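Local coordinates for protein HTH-type transcriptional regulator Rv1985c/MT2039 (Mycobacterium tuberculosis, PDB 3ISP) that binds DNA as a LysR-type transcriptional regulator, probably activating expression of the exporter LysE and repressing its own gene, at the interface of chains A and B and the interface of chains A and C. Residues are numbered along the deposited sequence; one frame, centred on the assembly and turned at random. Chains: chain A/B/C, HTH-type transcriptional regulator Rv1985c/MT2039.

Contact 1: the interface of chains A and B. Residues chain A 42, 45-46, 49-51; chain B 271, 273, 278.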
loop_
_atom_site.group_PDB
_atom_site.type_symbol
_atom_site.label_atom_id
_atom_site.label_comp_id
_atom_site.label_asym_id
_atom_site.label_seq_id
_atom_site.Cartn_x
_atom_site.Cartn_y
_atom_site.Cartn_z
ATOM N N LYS A 42 -1.860 28.983 1.984
ATOM C CA LYS A 42 -0.512 29.470 1.717
ATOM C C LYS A 42 0.144 30.169 2.907
ATOM O O LYS A 42 1.311 29.925 3.220
ATOM C CB LYS A 42 -0.532 30.440 0.541
ATOM C CG LYS A 42 0.174 29.940 -0.709
ATOM C CD LYS A 42 1.657 29.731 -0.452
ATOM C CE LYS A 42 2.356 29.184 -1.684
ATOM N NZ LYS A 42 3.522 28.306 -1.338
ATOM N N GLU A 45 0.869 27.582 5.289
ATOM C CA GLU A 45 2.009 26.825 4.782
ATOM C C GLU A 45 3.286 27.611 5.004
ATOM O O GLU A 45 4.322 27.042 5.337
ATOM C CB GLU A 45 1.849 26.516 3.297
ATOM C CG GLU A 45 1.198 25.182 3.017
ATOM C CD GLU A 45 0.676 25.072 1.598
ATOM O OE1 GLU A 45 0.791 26.064 0.843
ATOM O OE2 GLU A 45 0.147 23.995 1.235
ATOM N N GLN A 46 3.197 28.927 4.818
ATOM C CA GLN A 46 4.303 29.830 5.100
ATOM C C GLN A 46 4.697 29.785 6.568
ATOM O O GLN A 46 5.844 29.487 6.901
ATOM C CB GLN A 46 3.933 31.252 4.704
ATOM C CG GLN A 46 4.230 31.590 3.253
ATOM C CD GLN A 46 5.721 31.754 2.987
ATOM O OE1 GLN A 46 6.540 31.691 3.913
ATOM N NE2 GLN A 46 6.080 31.966 1.718
ATOM N N GLY A 49 5.919 26.330 7.382
ATOM C CA GLY A 49 7.118 26.050 6.621
ATOM C C GLY A 49 7.041 24.773 5.827
ATOM O O GLY A 49 8.053 24.295 5.321
ATOM N N GLN A 50 5.831 24.243 5.701
ATOM C CA GLN A 50 5.592 22.947 5.074
ATOM C C GLN A 50 4.438 23.031 4.089
ATOM O O GLN A 50 3.509 23.816 4.252
ATOM C CB GLN A 50 5.237 21.910 6.137
ATOM C CG GLN A 50 6.221 21.803 7.267
ATOM C CD GLN A 50 7.248 20.712 7.056
ATOM O OE1 GLN A 50 7.071 19.810 6.224
ATOM N NE2 GLN A 50 8.325 20.777 7.824
ATOM N N VAL A 51 4.486 22.217 3.058
ATOM C CA VAL A 51 3.325 22.101 2.216
ATOM C C VAL A 51 2.347 21.228 2.999
ATOM O O VAL A 51 2.764 20.238 3.612
ATOM C CB VAL A 51 3.711 21.513 0.862
ATOM C CG1 VAL A 51 2.499 20.954 0.143
ATOM C CG2 VAL A 51 4.397 22.583 0.037
ATOM N N TRP B 271 9.710 23.983 -2.581
ATOM C CA TRP B 271 8.526 24.696 -2.135
ATOM C C TRP B 271 8.767 26.208 -2.143
ATOM O O TRP B 271 9.783 26.701 -1.617
ATOM C CB TRP B 271 8.068 24.205 -0.748
ATOM C CG TRP B 271 7.779 22.714 -0.681
ATOM C CD1 TRP B 271 7.379 21.913 -1.709
ATOM C CD2 TRP B 271 7.850 21.866 0.482
ATOM N NE1 TRP B 271 7.218 20.624 -1.267
ATOM C CE2 TRP B 271 7.496 20.566 0.072
ATOM C CE3 TRP B 271 8.188 22.080 1.826
ATOM C CZ2 TRP B 271 7.467 19.480 0.957
ATOM C CZ3 TRP B 271 8.160 21.001 2.705
ATOM C CH2 TRP B 271 7.801 19.717 2.265
ATOM N N LEU B 273 8.012 28.676 -0.407
ATOM C CA LEU B 273 7.713 29.165 0.918
ATOM C C LEU B 273 8.986 29.821 1.381
ATOM O O LEU B 273 10.077 29.420 0.976
ATOM C CB LEU B 273 7.417 28.003 1.862
ATOM C CG LEU B 273 6.225 27.098 1.585
ATOM C CD1 LEU B 273 6.196 25.950 2.588
ATOM C CD2 LEU B 273 4.933 27.905 1.635
ATOM N N ILE B 278 14.463 25.751 4.043
ATOM C CA ILE B 278 14.380 25.694 2.600
ATOM C C ILE B 278 15.499 26.501 1.957
ATOM O O ILE B 278 16.039 26.125 0.919
ATOM C CB ILE B 278 13.023 26.219 2.112
ATOM C CG1 ILE B 278 11.952 25.149 2.291
ATOM C CG2 ILE B 278 13.095 26.625 0.657
ATOM C CD1 ILE B 278 10.551 25.702 2.256
#

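Contact 2: the interface of chains A and C. Residues chain A 221, 226, 229-230, 233, 235; chain C 106, 111, 114.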
loop_
_atom_site.group_PDB
_atom_site.type_symbol
_atom_site.label_atom_id
_atom_site.label_comp_id
_atom_site.label_asym_id
_atom_site.label_seq_id
_atom_site.Cartn_x
_atom_site.Cartn_y
_atom_site.Cartn_z
ATOM N N VAL A 221 -14.116 -14.322 7.249
ATOM C CA VAL A 221 -15.482 -13.844 7.333
ATOM C C VAL A 221 -15.581 -12.717 8.347
ATOM O O VAL A 221 -15.419 -12.931 9.549
ATOM C CB VAL A 221 -16.466 -14.951 7.729
ATOM C CG1 VAL A 221 -17.872 -14.513 7.389
ATOM C CG2 VAL A 221 -16.133 -16.247 7.017
ATOM N N GLY A 226 -21.534 -12.158 10.393
ATOM C CA GLY A 226 -20.770 -12.932 9.439
ATOM C C GLY A 226 -19.864 -13.946 10.100
ATOM O O GLY A 226 -19.887 -15.126 9.743
ATOM N N ALA A 229 -22.089 -16.541 12.077
ATOM C CA ALA A 229 -22.724 -17.566 11.249
ATOM C C ALA A 229 -21.701 -18.605 10.789
ATOM O O ALA A 229 -21.949 -19.800 10.855
ATOM C CB ALA A 229 -23.442 -16.944 10.058
ATOM N N ALA A 230 -20.549 -18.143 10.333
ATOM C CA ALA A 230 -19.465 -19.045 9.975
ATOM C C ALA A 230 -19.245 -20.098 11.058
ATOM O O ALA A 230 -19.250 -21.300 10.778
ATOM C CB ALA A 230 -18.189 -18.265 9.725
ATOM N N ALA A 233 -22.201 -22.297 11.685
ATOM C CA ALA A 233 -22.324 -23.185 10.538
ATOM C C ALA A 233 -21.114 -24.124 10.346
ATOM O O ALA A 233 -20.802 -24.539 9.230
ATOM C CB ALA A 233 -22.554 -22.364 9.285
ATOM N N LEU A 235 -18.102 -23.989 9.791
ATOM C CA LEU A 235 -17.016 -23.716 8.849
ATOM C C LEU A 235 -15.620 -23.877 9.454
ATOM O O LEU A 235 -14.688 -24.315 8.776
ATOM C CB LEU A 235 -17.153 -22.315 8.264
ATOM C CG LEU A 235 -17.819 -22.226 6.896
ATOM C CD1 LEU A 235 -17.734 -20.799 6.343
ATOM C CD2 LEU A 235 -17.154 -23.218 5.952
ATOM N N MET C 106 -25.437 -9.807 4.700
ATOM C CA MET C 106 -24.674 -10.632 5.620
ATOM C C MET C 106 -25.374 -10.668 6.959
ATOM O O MET C 106 -25.210 -11.610 7.725
ATOM C CB MET C 106 -23.259 -10.096 5.816
ATOM C CG MET C 106 -22.429 -10.964 6.738
ATOM S SD MET C 106 -22.296 -12.644 6.104
ATOM C CE MET C 106 -20.858 -12.433 5.096
ATOM N N SER C 111 -26.171 -15.730 5.242
ATOM C CA SER C 111 -25.423 -16.703 6.033
ATOM C C SER C 111 -25.864 -18.138 5.752
ATOM O O SER C 111 -25.118 -19.082 6.007
ATOM C CB SER C 111 -25.493 -16.393 7.528
ATOM O OG SER C 111 -26.507 -17.142 8.165
ATOM N N PHE C 114 -23.562 -20.552 4.118
ATOM C CA PHE C 114 -22.474 -21.231 4.803
ATOM C C PHE C 114 -22.740 -22.721 4.954
ATOM O O PHE C 114 -21.799 -23.515 5.003
ATOM C CB PHE C 114 -22.180 -20.605 6.169
ATOM C CG PHE C 114 -21.623 -19.208 6.095
ATOM C CD1 PHE C 114 -20.821 -18.823 5.030
ATOM C CD2 PHE C 114 -21.881 -18.290 7.102
ATOM C CE1 PHE C 114 -20.301 -17.549 4.959
ATOM C CE2 PHE C 114 -21.358 -17.018 7.037
ATOM C CZ PHE C 114 -20.570 -16.643 5.958
#

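Contact 1: the interface of chains A and B
B:Leu273 sets its branched side chain against the end of A helix 34-48, the recognition helix of the LysR-type winged helix-turn-helix, and against the turn that follows it. The partner surface belongs to the substrate-binding domain of chain B, where B:Leu273 comes just after strand 262-271; 98 Å² of this leucine is hidden by chain A. Its CB lies 4.2 Å from the side-chain amide nitrogen NE2 of A:Gln46. CG stands anti to the carbonyl carbon (chi1 -62°), which carries the two methyls forward onto the helix. There the branch divides the work. CD1 of B:Leu273 turns to the backbone at the helix end, 3.5 Å from the carbonyl oxygen O of A:Glu45, and also meets A:Gly49 and CA of A:Gln50. CD2 of B:Leu273 goes back along the helix to CB of A:Glu45, at 3.8 Å, and to the side-chain amine of A:Lys42, whose NZ is 3.3 Å away after a chain bent at chi2 and chi4. A:Gln46 runs past the leucine in the opposite direction, and its NE2 ends 3.3 Å from the backbone CA of B:Leu273.

Beside the leucine, a second residue uses an aromatic face. A:Val51 CG2 sits almost directly over the centre of the five-membered ring of B:Trp271, 3.4 Å from its centroid, a CH-pi contact; on the whole indole this is off-centre, toward the pyrrole end. The valine's other methyl, CG1, is anti to its own backbone N (chi1 161°), leaving CG2 to point at the indole. At the six-membered end of the same B:Trp271 indole, OE1 of A:Gln50 approaches CZ3 at 3.9 Å, its amide plane turned 62° from the indole.

Contact 2: the interface of chains A and C
The carbonyl oxygen O of A:Gly226 lies 3.6 Å from CE2 of C:Phe114, and the backbone N of A:Ala230, one turn further along A helix 224-232, comes within 3.5 Å of CD2 of the same C:Phe114. The CD2-CE2 rim of the phenyl ring thus comes up to this stretch of backbone, which lies obliquely above the ring plane. The setting is an interface between the substrate-binding domains of two copies of this LysR-type regulator, and because it is two-fold symmetric the same arrangement recurs with the chains exchanged. It illustrates how an aromatic residue can be received by a helix whose facing residues are small: glycine and alanine appear to let the ring approach the main chain, and chain A hides 78 Å² of C:Phe114 in all.

C:Phe114 lies on the 3-10 helix 110-116, and CG set anti to the carbonyl carbon (chi1 -67°) sends the ring toward chain A. Its neighbours take different parts of the ring. A:Ala229 CB meets the edge in the ring plane, 3.6 Å from CD2 of C:Phe114. The CD1 methyl of A:Leu235 stands over one face, displaced from the centre, 3.9 Å from CD1 of C:Phe114, and the two side chains cross at about a right angle. The far end of the C:Phe114 ring, CZ, reaches CG1 of A:Val221 at 3.7 Å, and at the root CB touches the A:Ala233 methyl.

Two flanking residues of chain C extend the contact along the helix. C:Ser111 applies its CB and OG to the methyl of A:Ala229. C:Met106, bent at chi2 and chi3, lays its thioether sulfur SD 3.7 Å from CA of A:Gly226.

The centres of the C-alpha atoms of contact 1 and contact 2 lie about 52 Å apart, and the contacts have no residue or secondary-structure element of chain A in common. In contact 1 chain A offers its DNA-binding region to the substrate-binding domain of chain B; in contact 2 it offers its own substrate-binding domain to that of chain C. One subunit can therefore touch two different neighbours at once, as suits the four copies in the deposited assembly. Contact 2 joins like domains about a two-fold, whereas contact 1 belongs to an interface that is not exactly symmetric. The protein is a homodimer; the coordinates alone do not show which pairing persists in solution.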